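Putative Glycerophosphoryl diester phosphodiesterase (Silicibacter pomeroyi, PDB 3L12) is a putative member of the glycerophosphoryl diester phosphodiesterase family, with a TIM-barrel fold that holds a magnesium ion at the mouth of the barrel. Local coordinates at residues A[47-52]-A[144-149]; A[178-183]-A[201-206]; A[247-252]-A[269-274]; A[32-37]-A[122-127]. One frame throughout, in Å; residues are numbered along the deposited sequence.

Interaction 1 of 4, residues A[47-52]-A[144-149]; sequences RALEFD and PYLLLE. With MG (magnesium ion), chain C.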
# COMPACT_ATOMS: atom_id res chain seq x y z
N ARG A 47 11.17 3.05 -7.81
CA ARG A 47 11.69 3.06 -9.17
C ARG A 47 12.42 1.76 -9.59
O ARG A 47 12.96 1.68 -10.71
CB ARG A 47 12.66 4.22 -9.30
CG ARG A 47 12.07 5.59 -9.00
CD ARG A 47 11.11 6.04 -10.07
NE ARG A 47 11.70 5.80 -11.41
CZ ARG A 47 11.21 5.01 -12.39
NH1 ARG A 47 10.01 4.43 -12.31
NH2 ARG A 47 11.92 4.84 -13.51
N ALA A 48 12.47 0.79 -8.72
CA ALA A 48 13.10 -0.48 -8.99
C ALA A 48 12.37 -1.60 -8.27
O ALA A 48 11.92 -1.44 -7.14
CB ALA A 48 14.52 -0.43 -8.54
N LEU A 49 12.24 -2.73 -8.95
CA LEU A 49 11.51 -3.86 -8.46
C LEU A 49 12.35 -5.09 -8.51
O LEU A 49 13.10 -5.28 -9.47
CB LEU A 49 10.30 -4.15 -9.39
CG LEU A 49 9.26 -3.06 -9.65
CD1 LEU A 49 8.22 -3.52 -10.63
CD2 LEU A 49 8.60 -2.65 -8.30
N GLU A 50 12.20 -5.94 -7.52
CA GLU A 50 12.75 -7.26 -7.57
C GLU A 50 11.61 -8.27 -7.62
O GLU A 50 10.56 -8.09 -6.96
CB GLU A 50 13.61 -7.52 -6.38
CG GLU A 50 14.37 -8.84 -6.36
CD GLU A 50 13.63 -10.05 -5.80
OE1 GLU A 50 12.50 -9.93 -5.32
OE2 GLU A 50 14.21 -11.19 -5.79
N PHE A 51 11.79 -9.32 -8.39
CA PHE A 51 10.79 -10.35 -8.48
C PHE A 51 11.48 -11.64 -8.96
O PHE A 51 12.63 -11.59 -9.39
CB PHE A 51 9.68 -9.92 -9.42
CG PHE A 51 10.18 -9.58 -10.78
CD1 PHE A 51 10.61 -8.31 -11.07
CD2 PHE A 51 10.23 -10.55 -11.80
CE1 PHE A 51 11.06 -7.97 -12.35
CE2 PHE A 51 10.68 -10.22 -13.08
CZ PHE A 51 11.09 -8.91 -13.34
N ASP A 52 10.74 -12.74 -8.94
CA ASP A 52 11.32 -14.07 -9.16
C ASP A 52 10.65 -14.71 -10.34
O ASP A 52 9.41 -14.51 -10.52
CB ASP A 52 11.12 -14.93 -7.93
CG ASP A 52 11.50 -14.19 -6.66
OD1 ASP A 52 12.75 -14.07 -6.40
OD2 ASP A 52 10.56 -13.75 -5.94
N PRO A 144 10.19 0.93 -14.35
CA PRO A 144 11.20 0.68 -13.33
C PRO A 144 12.39 -0.14 -13.78
O PRO A 144 12.33 -0.83 -14.82
CB PRO A 144 10.44 -0.16 -12.31
CG PRO A 144 9.38 -0.80 -13.08
CD PRO A 144 8.98 0.11 -14.18
N TYR A 145 13.44 -0.09 -12.99
CA TYR A 145 14.58 -0.96 -13.16
C TYR A 145 14.11 -2.30 -12.60
O TYR A 145 13.35 -2.34 -11.61
CB TYR A 145 15.81 -0.39 -12.43
CG TYR A 145 16.27 0.83 -13.15
CD1 TYR A 145 15.70 2.07 -12.93
CD2 TYR A 145 17.22 0.71 -14.13
CE1 TYR A 145 16.09 3.18 -13.70
CE2 TYR A 145 17.63 1.82 -14.86
CZ TYR A 145 17.06 3.03 -14.63
OH TYR A 145 17.50 4.09 -15.40
N LEU A 146 14.56 -3.39 -13.20
CA LEU A 146 14.13 -4.73 -12.81
C LEU A 146 15.31 -5.62 -12.39
O LEU A 146 16.27 -5.83 -13.15
CB LEU A 146 13.44 -5.39 -14.01
CG LEU A 146 12.31 -4.63 -14.70
CD1 LEU A 146 11.82 -5.46 -15.88
CD2 LEU A 146 11.16 -4.34 -13.80
N LEU A 147 15.23 -6.14 -11.19
CA LEU A 147 16.17 -7.10 -10.66
C LEU A 147 15.40 -8.42 -10.78
O LEU A 147 14.57 -8.78 -9.94
CB LEU A 147 16.47 -6.70 -9.22
CG LEU A 147 17.68 -7.20 -8.53
CD1 LEU A 147 19.01 -6.85 -9.33
CD2 LEU A 147 17.73 -6.62 -7.13
N LEU A 148 15.65 -9.12 -11.89
CA LEU A 148 14.92 -10.32 -12.27
C LEU A 148 15.65 -11.53 -11.73
O LEU A 148 16.72 -11.94 -12.21
CB LEU A 148 14.76 -10.32 -13.79
CG LEU A 148 13.89 -11.37 -14.43
CD1 LEU A 148 13.62 -10.92 -15.86
CD2 LEU A 148 14.46 -12.81 -14.35
N GLU A 149 15.08 -12.09 -10.67
CA GLU A 149 15.72 -13.25 -9.99
C GLU A 149 15.32 -14.53 -10.73
O GLU A 149 14.15 -14.95 -10.68
CB GLU A 149 15.37 -13.35 -8.51
CG GLU A 149 16.27 -14.38 -7.83
CD GLU A 149 15.99 -14.68 -6.37
OE1 GLU A 149 15.41 -13.86 -5.66
OE2 GLU A 149 16.45 -15.79 -5.93
MG MG C . 13.78 -13.06 -4.92
O HOH W 1 11.96 -12.29 -4.28
O HOH W 2 13.50 -14.72 -3.61
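With CG anti to the backbone N in both Glu50 (chi1 -175°) and Glu149 (chi1 -169°), and CG of Asp52 beside its own N, three carboxylates converge on one magnesium ion. They sit toward the C-terminal ends of two neighbouring parallel strands of a TIM barrel, the end at which this fold carries its functional site. The chain of Glu149 runs extended to the metal, whereas that of Glu50 bends at chi2 to present OE2. Glu149 OE1 binds MG at 2.0 Å, while Glu50 OE2 and Asp52 OD1 each lie 2.1 Å from it. Two waters and one further atom outside the two strands make up six ligands. Metal binding explains why Asp52 OD1 and Glu149 OE1, both acceptors, stand only 2.8 Å apart; the magnesium ion offsets their repulsion and probably keeps the three carboxylates ionised. Water 1 donates to Glu50 OE1 and Asp52 OD2, fixing the rotation of both groups, and Asn33 gives Asp52 OD2 a further bond. Beneath the site the strands are zipped by five backbone bonds, the straightest being Leu147 N to Leu49 O (2.9 Å, 177°). Glu50, Asp52, Leu147 and Glu149 share the face turned to the barrel interior; Leu49, Phe51, Leu146 and Leu148 look outward, the first three against helices 35-43 and 129-137. Phe51 CG takes the crowded position between N and the carbonyl carbon, which lays the ring across the neighbouring strand. Leu146 CB meets the ring edge 3.9 Å from Phe51 CE1, and Leu148 CG lies 3.7 Å from Phe51 CE2.

Interaction 2 of 4, residues A[178-183]-A[201-206]; sequences RMEPRT and PDLPTS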
# COMPACT_ATOMS: atom_id res chain seq x y z
N ARG A 178 10.91 -5.15 -25.04
CA ARG A 178 11.96 -4.14 -25.14
C ARG A 178 12.41 -3.65 -23.77
O ARG A 178 12.60 -2.43 -23.54
CB ARG A 178 11.49 -2.94 -26.00
CG ARG A 178 11.11 -3.30 -27.40
CD ARG A 178 10.83 -2.02 -28.20
NE ARG A 178 10.67 -2.23 -29.64
CZ ARG A 178 11.57 -1.95 -30.60
NH1 ARG A 178 12.77 -1.43 -30.33
NH2 ARG A 178 11.27 -2.21 -31.87
N MSE A 179 12.51 -4.59 -22.83
CA MSE A 179 12.91 -4.25 -21.49
C MSE A 179 14.40 -4.43 -21.22
O MSE A 179 14.85 -4.33 -20.07
CB MSE A 179 12.03 -5.03 -20.48
CG MSE A 179 10.65 -4.44 -20.30
SE MSE A 179 10.59 -2.68 -19.54
CE MSE A 179 10.60 -1.50 -21.10
N GLU A 180 15.20 -4.66 -22.27
CA GLU A 180 16.64 -4.76 -22.07
C GLU A 180 17.24 -3.56 -21.31
O GLU A 180 18.05 -3.75 -20.43
CB GLU A 180 17.43 -4.97 -23.37
CG GLU A 180 17.00 -6.18 -24.17
CD GLU A 180 15.96 -5.86 -25.24
OE1 GLU A 180 15.10 -4.97 -25.03
OE2 GLU A 180 16.06 -6.46 -26.32
N PRO A 181 16.81 -2.31 -21.60
CA PRO A 181 17.44 -1.18 -20.90
C PRO A 181 17.18 -1.05 -19.42
O PRO A 181 17.81 -0.19 -18.73
CB PRO A 181 16.83 0.06 -21.60
CG PRO A 181 16.40 -0.42 -22.93
CD PRO A 181 15.91 -1.84 -22.67
N ARG A 182 16.26 -1.86 -18.91
CA ARG A 182 15.92 -1.85 -17.49
C ARG A 182 16.18 -3.15 -16.76
O ARG A 182 16.04 -3.20 -15.53
CB ARG A 182 14.42 -1.58 -17.36
CG ARG A 182 13.98 -0.16 -17.75
CD ARG A 182 14.47 0.81 -16.72
NE ARG A 182 13.84 2.09 -16.95
CZ ARG A 182 14.31 3.01 -17.77
NH1 ARG A 182 15.43 2.80 -18.44
NH2 ARG A 182 13.65 4.16 -17.92
N THR A 183 16.62 -4.19 -17.45
CA THR A 183 16.73 -5.51 -16.83
C THR A 183 18.13 -5.95 -16.41
O THR A 183 19.09 -5.86 -17.16
CB THR A 183 16.18 -6.57 -17.81
OG1 THR A 183 14.82 -6.24 -18.15
CG2 THR A 183 16.26 -7.98 -17.20
N PRO A 201 24.98 -10.80 -23.31
CA PRO A 201 26.07 -10.06 -22.71
C PRO A 201 25.74 -8.59 -22.48
O PRO A 201 26.46 -7.91 -21.74
CB PRO A 201 27.20 -10.20 -23.74
CG PRO A 201 26.53 -10.55 -24.99
CD PRO A 201 25.38 -11.39 -24.60
N ASP A 202 24.67 -8.13 -23.11
CA ASP A 202 24.18 -6.77 -22.96
C ASP A 202 23.48 -6.53 -21.63
O ASP A 202 23.35 -5.38 -21.24
CB ASP A 202 23.26 -6.38 -24.13
CG ASP A 202 22.14 -7.40 -24.40
OD1 ASP A 202 22.41 -8.63 -24.63
OD2 ASP A 202 20.96 -6.93 -24.45
N LEU A 203 23.07 -7.59 -20.92
CA LEU A 203 22.36 -7.46 -19.65
C LEU A 203 23.33 -7.74 -18.51
O LEU A 203 24.01 -8.78 -18.52
CB LEU A 203 21.15 -8.39 -19.58
CG LEU A 203 20.14 -8.32 -20.72
CD1 LEU A 203 18.97 -9.28 -20.41
CD2 LEU A 203 19.62 -6.92 -20.93
N PRO A 204 23.42 -6.82 -17.54
CA PRO A 204 24.34 -7.09 -16.46
C PRO A 204 23.82 -8.25 -15.59
O PRO A 204 22.63 -8.56 -15.59
CB PRO A 204 24.44 -5.75 -15.72
CG PRO A 204 23.15 -5.07 -15.98
CD PRO A 204 22.71 -5.55 -17.36
N THR A 205 24.76 -8.86 -14.85
CA THR A 205 24.50 -9.99 -13.99
C THR A 205 24.73 -9.56 -12.54
O THR A 205 25.69 -8.82 -12.23
CB THR A 205 25.38 -11.23 -14.37
OG1 THR A 205 26.75 -10.84 -14.41
CG2 THR A 205 24.99 -11.79 -15.76
N SER A 206 23.87 -10.08 -11.67
CA SER A 206 23.85 -9.77 -10.24
C SER A 206 23.85 -11.05 -9.41
O SER A 206 23.01 -11.91 -9.58
CB SER A 206 22.58 -8.97 -9.98
OG SER A 206 22.37 -8.75 -8.61
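The N-terminal rim of the TIM barrel, where loops deliver the chain into successive strands, is the setting here: residues 178-183 lead into strand 183-187, while the segment 201-206 enters its neighbour, strand 205-209. Upstream, helix 160-176 ends in a Schellman motif with Arg178, at positive phi, as the C-prime residue. The turn that follows is gripped at one oxygen. Met179 O, of a selenomethionine, accepts from Arg182 N at 3.1 Å and from Thr183 OG1 at 2.7 Å, the hydroxyl standing well above the carbonyl plane. Against this turn leans Leu203, its CB directed toward 178-183 and its CG anti to the carbonyl carbon (chi1 -53°), so that the two methyls divide the work. Leu203 CD2 rests 3.6 Å from Glu180 O and 3.8 Å from Glu180 CB, while CD1 turns toward the methyl of Thr183; Leu171 of helix 160-176 adjoins the same side chain. No hydrogen bond joins the two segments directly, but Gln7 NE2 binds both Glu180 O and Asp202 O and so ties one loop to the other. The side chains of Glu180 and Asp202 cross obliquely, with OE2 of Glu180 and OD2 of Asp202 5.3 Å apart, like charges near each other without touching. Deeper in, Thr183 O is buried and finds no polar partner in the model; its neighbour across the contact is Pro204 CD, 3.6 Å away.

Interaction 3 of 4, residues A[247-252]-A[269-274]; sequences QLWCPY and LIVLTW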
# COMPACT_ATOMS: atom_id res chain seq x y z
N GLN A 247 28.38 -7.70 -12.32
CA GLN A 247 28.33 -6.25 -12.12
C GLN A 247 27.80 -5.86 -10.72
O GLN A 247 28.12 -4.78 -10.24
CB GLN A 247 27.47 -5.58 -13.17
CG GLN A 247 28.13 -5.43 -14.53
CD GLN A 247 28.44 -6.76 -15.18
OE1 GLN A 247 27.58 -7.62 -15.30
NE2 GLN A 247 29.70 -6.94 -15.62
N LEU A 248 27.00 -6.73 -10.12
CA LEU A 248 26.42 -6.48 -8.78
C LEU A 248 26.68 -7.66 -7.85
O LEU A 248 26.67 -8.83 -8.27
CB LEU A 248 24.92 -6.27 -8.86
CG LEU A 248 24.30 -5.12 -9.65
CD1 LEU A 248 24.22 -5.54 -11.07
CD2 LEU A 248 22.87 -4.77 -9.08
N TRP A 249 26.88 -7.33 -6.58
CA TRP A 249 26.98 -8.31 -5.51
C TRP A 249 25.84 -7.98 -4.59
O TRP A 249 25.71 -6.84 -4.16
CB TRP A 249 28.31 -8.19 -4.76
CG TRP A 249 28.37 -9.08 -3.53
CD1 TRP A 249 27.93 -10.35 -3.40
CD2 TRP A 249 28.97 -8.73 -2.27
NE1 TRP A 249 28.17 -10.82 -2.09
CE2 TRP A 249 28.80 -9.83 -1.40
CE3 TRP A 249 29.57 -7.56 -1.78
CZ2 TRP A 249 29.25 -9.81 -0.08
CZ3 TRP A 249 30.00 -7.53 -0.47
CH2 TRP A 249 29.82 -8.65 0.37
N CYS A 250 25.01 -8.97 -4.28
CA CYS A 250 23.81 -8.76 -3.47
C CYS A 250 23.79 -9.67 -2.28
O CYS A 250 23.16 -10.70 -2.26
CB CYS A 250 22.52 -8.95 -4.28
SG CYS A 250 22.37 -7.72 -5.61
N PRO A 251 24.53 -9.28 -1.24
CA PRO A 251 24.56 -10.06 -0.02
C PRO A 251 23.40 -9.82 0.93
O PRO A 251 22.85 -8.69 1.04
CB PRO A 251 25.81 -9.56 0.67
CG PRO A 251 25.88 -8.11 0.26
CD PRO A 251 25.36 -8.07 -1.16
N TYR A 252 23.04 -10.88 1.64
CA TYR A 252 22.04 -10.80 2.68
C TYR A 252 22.56 -9.78 3.73
O TYR A 252 23.76 -9.73 4.02
CB TYR A 252 21.84 -12.15 3.31
CG TYR A 252 20.78 -12.18 4.38
CD1 TYR A 252 19.46 -11.96 4.05
CD2 TYR A 252 21.10 -12.52 5.69
CE1 TYR A 252 18.46 -12.01 5.03
CE2 TYR A 252 20.11 -12.57 6.66
CZ TYR A 252 18.81 -12.31 6.31
OH TYR A 252 17.82 -12.36 7.28
N LEU A 269 32.09 -2.96 -8.30
CA LEU A 269 30.76 -3.60 -8.20
C LEU A 269 29.76 -2.69 -7.55
O LEU A 269 30.13 -1.78 -6.79
CB LEU A 269 30.84 -4.88 -7.37
CG LEU A 269 31.79 -5.98 -7.82
CD1 LEU A 269 32.02 -7.08 -6.76
CD2 LEU A 269 31.32 -6.57 -9.17
N ILE A 270 28.48 -2.91 -7.88
CA ILE A 270 27.35 -2.25 -7.21
C ILE A 270 26.91 -3.23 -6.12
O ILE A 270 26.93 -4.43 -6.37
CB ILE A 270 26.26 -1.91 -8.22
CG1 ILE A 270 26.70 -0.74 -9.10
CG2 ILE A 270 24.91 -1.59 -7.50
CD1 ILE A 270 25.72 -0.39 -10.29
N VAL A 271 26.51 -2.74 -4.92
CA VAL A 271 26.12 -3.58 -3.84
C VAL A 271 24.68 -3.27 -3.44
O VAL A 271 24.37 -2.12 -3.07
CB VAL A 271 27.04 -3.41 -2.63
CG1 VAL A 271 26.67 -4.37 -1.51
CG2 VAL A 271 28.53 -3.59 -3.07
N LEU A 272 23.82 -4.25 -3.58
CA LEU A 272 22.40 -4.12 -3.19
C LEU A 272 22.19 -5.14 -2.09
O LEU A 272 22.41 -6.36 -2.31
CB LEU A 272 21.47 -4.40 -4.35
CG LEU A 272 21.65 -3.63 -5.66
CD1 LEU A 272 20.50 -4.08 -6.57
CD2 LEU A 272 21.62 -2.12 -5.45
N THR A 273 21.77 -4.71 -0.92
CA THR A 273 21.54 -5.66 0.15
C THR A 273 20.03 -5.92 0.34
O THR A 273 19.17 -5.09 -0.05
CB THR A 273 22.24 -5.22 1.43
OG1 THR A 273 22.23 -6.32 2.36
CG2 THR A 273 21.60 -3.93 1.97
N TRP A 274 19.71 -7.10 0.91
CA TRP A 274 18.35 -7.63 0.99
C TRP A 274 18.18 -8.53 2.19
O TRP A 274 19.23 -8.90 2.76
CB TRP A 274 18.02 -8.49 -0.27
CG TRP A 274 18.93 -9.66 -0.40
CD1 TRP A 274 20.16 -9.66 -0.97
CD2 TRP A 274 18.70 -10.98 0.10
NE1 TRP A 274 20.74 -10.90 -0.81
CE2 TRP A 274 19.87 -11.73 -0.17
CE3 TRP A 274 17.64 -11.59 0.79
CZ2 TRP A 274 19.98 -13.07 0.16
CZ3 TRP A 274 17.77 -12.93 1.13
CH2 TRP A 274 18.94 -13.64 0.82
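Trp274, Tyr252 and Trp249 bury the most surface where strands 248-251 and 270-273 run side by side, the two strands of a beta-alpha-beta unit of the TIM barrel whose crossover is helix 258-266. Trp274 holds CG in the crowded position between its N and carbonyl carbon (chi1 61°), which swings the indole back over the neighbouring strand. There Trp274 NE1 gives its hydrogen to Cys250 O at 2.8 Å; the acceptor lies in the indole plane, although the donor stands well above the carbonyl plane. Tyr252 covers one face of the same indole. Its phenol makes an edge-to-face pair with the six-membered ring, planes at 61°, bringing Tyr252 CD1 to 3.5 Å from Trp274 CZ3. Alongside, Tyr252 CA makes a CH-pi contact, 3.9 Å from the centroid of the five-membered ring. Trp249 lies on the outward face, among helices 237-244 and 258-266, with Pro251 CG over the centre of its ring and Ser209 OG as partner of NE1. Its backbone carries the middle of the parallel ladder: Trp249 N binds Ile270 O at 2.9 Å, and Leu272 N reaches Trp249 O at a longer 3.3 Å. Pro251, lacking an N-H, interrupts that ladder. Buried Leu272 O consequently has no polar partner in the model and meets Cys250 CA in a CA-H...O contact of 3.0 Å, while Pro251 O accepts from Thr273 OG1 at 2.8 Å.

Interaction 4 of 4, residues A[32-37]-A[122-127]; sequences ENTLEG and TGIHVP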
# COMPACT_ATOMS: atom_id res chain seq x y z
N GLU A 32 2.53 -10.67 -2.57
CA GLU A 32 3.80 -10.65 -3.27
C GLU A 32 3.71 -11.14 -4.70
O GLU A 32 2.89 -11.97 -5.03
CB GLU A 32 4.78 -11.52 -2.52
CG GLU A 32 4.45 -13.05 -2.57
CD GLU A 32 5.32 -13.84 -1.65
OE1 GLU A 32 5.07 -13.74 -0.41
OE2 GLU A 32 6.23 -14.52 -2.13
N ASN A 33 4.61 -10.66 -5.54
CA ASN A 33 4.71 -11.13 -6.92
C ASN A 33 3.37 -11.10 -7.70
O ASN A 33 3.07 -11.99 -8.57
CB ASN A 33 5.41 -12.48 -6.95
CG ASN A 33 6.90 -12.37 -6.79
OD1 ASN A 33 7.51 -11.41 -7.27
ND2 ASN A 33 7.53 -13.40 -6.19
N THR A 34 2.55 -10.08 -7.40
CA THR A 34 1.30 -9.89 -8.10
C THR A 34 1.32 -8.60 -8.91
O THR A 34 1.96 -7.61 -8.54
CB THR A 34 0.08 -9.85 -7.18
OG1 THR A 34 0.19 -8.75 -6.27
CG2 THR A 34 0.02 -11.22 -6.35
N LEU A 35 0.67 -8.60 -10.04
CA LEU A 35 0.54 -7.36 -10.87
C LEU A 35 -0.05 -6.24 -10.02
O LEU A 35 0.37 -5.11 -10.09
CB LEU A 35 -0.29 -7.62 -12.08
CG LEU A 35 0.17 -8.67 -13.13
CD1 LEU A 35 -0.88 -8.70 -14.36
CD2 LEU A 35 1.58 -8.37 -13.59
N GLU A 36 -1.00 -6.59 -9.16
CA GLU A 36 -1.60 -5.60 -8.25
C GLU A 36 -0.57 -4.97 -7.32
O GLU A 36 -0.54 -3.73 -7.12
CB GLU A 36 -2.79 -6.23 -7.49
CG GLU A 36 -3.94 -6.77 -8.41
CD GLU A 36 -3.68 -8.07 -9.18
OE1 GLU A 36 -2.61 -8.68 -9.10
OE2 GLU A 36 -4.57 -8.51 -9.93
N GLY A 37 0.30 -5.79 -6.76
CA GLY A 37 1.32 -5.33 -5.85
C GLY A 37 2.40 -4.54 -6.57
O GLY A 37 2.96 -3.58 -6.03
N THR A 122 -8.66 -11.49 -3.19
CA THR A 122 -9.20 -12.75 -3.71
C THR A 122 -9.35 -12.61 -5.23
O THR A 122 -9.66 -11.50 -5.75
CB THR A 122 -10.50 -13.10 -2.99
OG1 THR A 122 -10.26 -13.31 -1.58
CG2 THR A 122 -11.16 -14.34 -3.61
N GLY A 123 -9.06 -13.70 -5.92
CA GLY A 123 -9.16 -13.76 -7.37
C GLY A 123 -7.91 -13.33 -8.09
O GLY A 123 -7.96 -12.90 -9.24
N ILE A 124 -6.76 -13.46 -7.42
CA ILE A 124 -5.47 -13.06 -7.96
C ILE A 124 -4.66 -14.26 -8.35
O ILE A 124 -4.40 -15.15 -7.56
CB ILE A 124 -4.67 -12.21 -6.91
CG1 ILE A 124 -5.52 -11.08 -6.26
CG2 ILE A 124 -3.30 -11.71 -7.52
CD1 ILE A 124 -6.19 -10.14 -7.27
N HIS A 125 -4.20 -14.31 -9.59
CA HIS A 125 -3.42 -15.47 -10.02
C HIS A 125 -2.00 -15.08 -10.29
O HIS A 125 -1.67 -13.91 -10.41
CB HIS A 125 -4.03 -16.19 -11.24
CG HIS A 125 -4.39 -15.28 -12.36
ND1 HIS A 125 -3.57 -15.06 -13.46
CD2 HIS A 125 -5.52 -14.58 -12.60
CE1 HIS A 125 -4.18 -14.25 -14.30
NE2 HIS A 125 -5.37 -13.95 -13.81
N VAL A 126 -1.15 -16.09 -10.27
CA VAL A 126 0.26 -15.97 -10.57
C VAL A 126 0.41 -15.44 -12.00
O VAL A 126 -0.13 -16.02 -12.95
CB VAL A 126 0.96 -17.36 -10.46
CG1 VAL A 126 2.42 -17.29 -11.01
CG2 VAL A 126 0.95 -17.89 -9.05
N PRO A 127 1.12 -14.32 -12.13
CA PRO A 127 1.19 -13.77 -13.48
C PRO A 127 2.35 -14.35 -14.29
O PRO A 127 3.35 -14.83 -13.74
CB PRO A 127 1.45 -12.28 -13.23
CG PRO A 127 2.15 -12.23 -11.90
CD PRO A 127 1.63 -13.39 -11.09
O HOH W 3 -1.24 -10.77 -10.47
O HOH W 4 -4.63 -11.35 -10.98
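One face of the His125 imidazole carries water 4, whose oxygen stands over it displaced toward the rim. The other flat group, the carboxylate of Glu36, meets Ile124 tip to tip. Both methyls of Ile124 lie over one face of it, CG2 3.5 Å from Glu36 OE1 and CD1 equally close to Glu36 OE2. A bend at chi2 (74°) brings the carboxylate round to that position. Each oxygen also accepts from a water: water 3 donates to Glu36 OE1 at 2.8 Å, and water 4 to Glu36 OE2. Each water then bridges to the backbone of 122-127. Water 3 accepts from Leu35 N and donates to His125 O, whereas water 4 accepts from His125 N in a long bond of 3.3 Å. Solvent thus supplies the polar links between segments that share no direct hydrogen bond.

In the TIM barrel this is where helix 35-43 begins, beside the loop that leads into helix 129-137. Thr34 is the N-cap: its OG1 accepts from Gly37 N at 3.0 Å and is also bonded to Pro31 O. With OG1 so engaged in the crowded position (chi1 62°), the methyl is turned to the loop, and Thr34 CG2 touches Ile124 CG2 at 3.6 Å. A helix N-terminus would be expected to favour the negative charge of Glu36, the second residue of the helix. Pro127 closes the other flank: Leu35 and Pro127 run antiparallel alongside one another, with Leu35 CG 3.8 Å from Pro127 CB, and Asn33 O lies 3.2 Å from Pro127 CD.

How the interactions relate
Interactions 1 and 3 are buried pairings of parallel strands in one barrel sheet, their inner faces meeting through Leu147 and Leu272; carboxylates and a metal finish the first, aromatic rings the second. Interaction 2 lies at the opposite rim from the magnesium ion, its direct contact made by van der Waals packing without a hydrogen bond, yet it joins both strand pairs: Arg182 O accepts from Leu146 N, and Thr205 O from the backbone of Gln247 and Leu248. Interaction 4, partly buried and bridged by water, lies outside the sheet, between a loop and the start of helix 35-43, about 27 Å, centre to centre, from interaction 3. Asn33 ties it to interaction 1 through Asp52, a metal ligand.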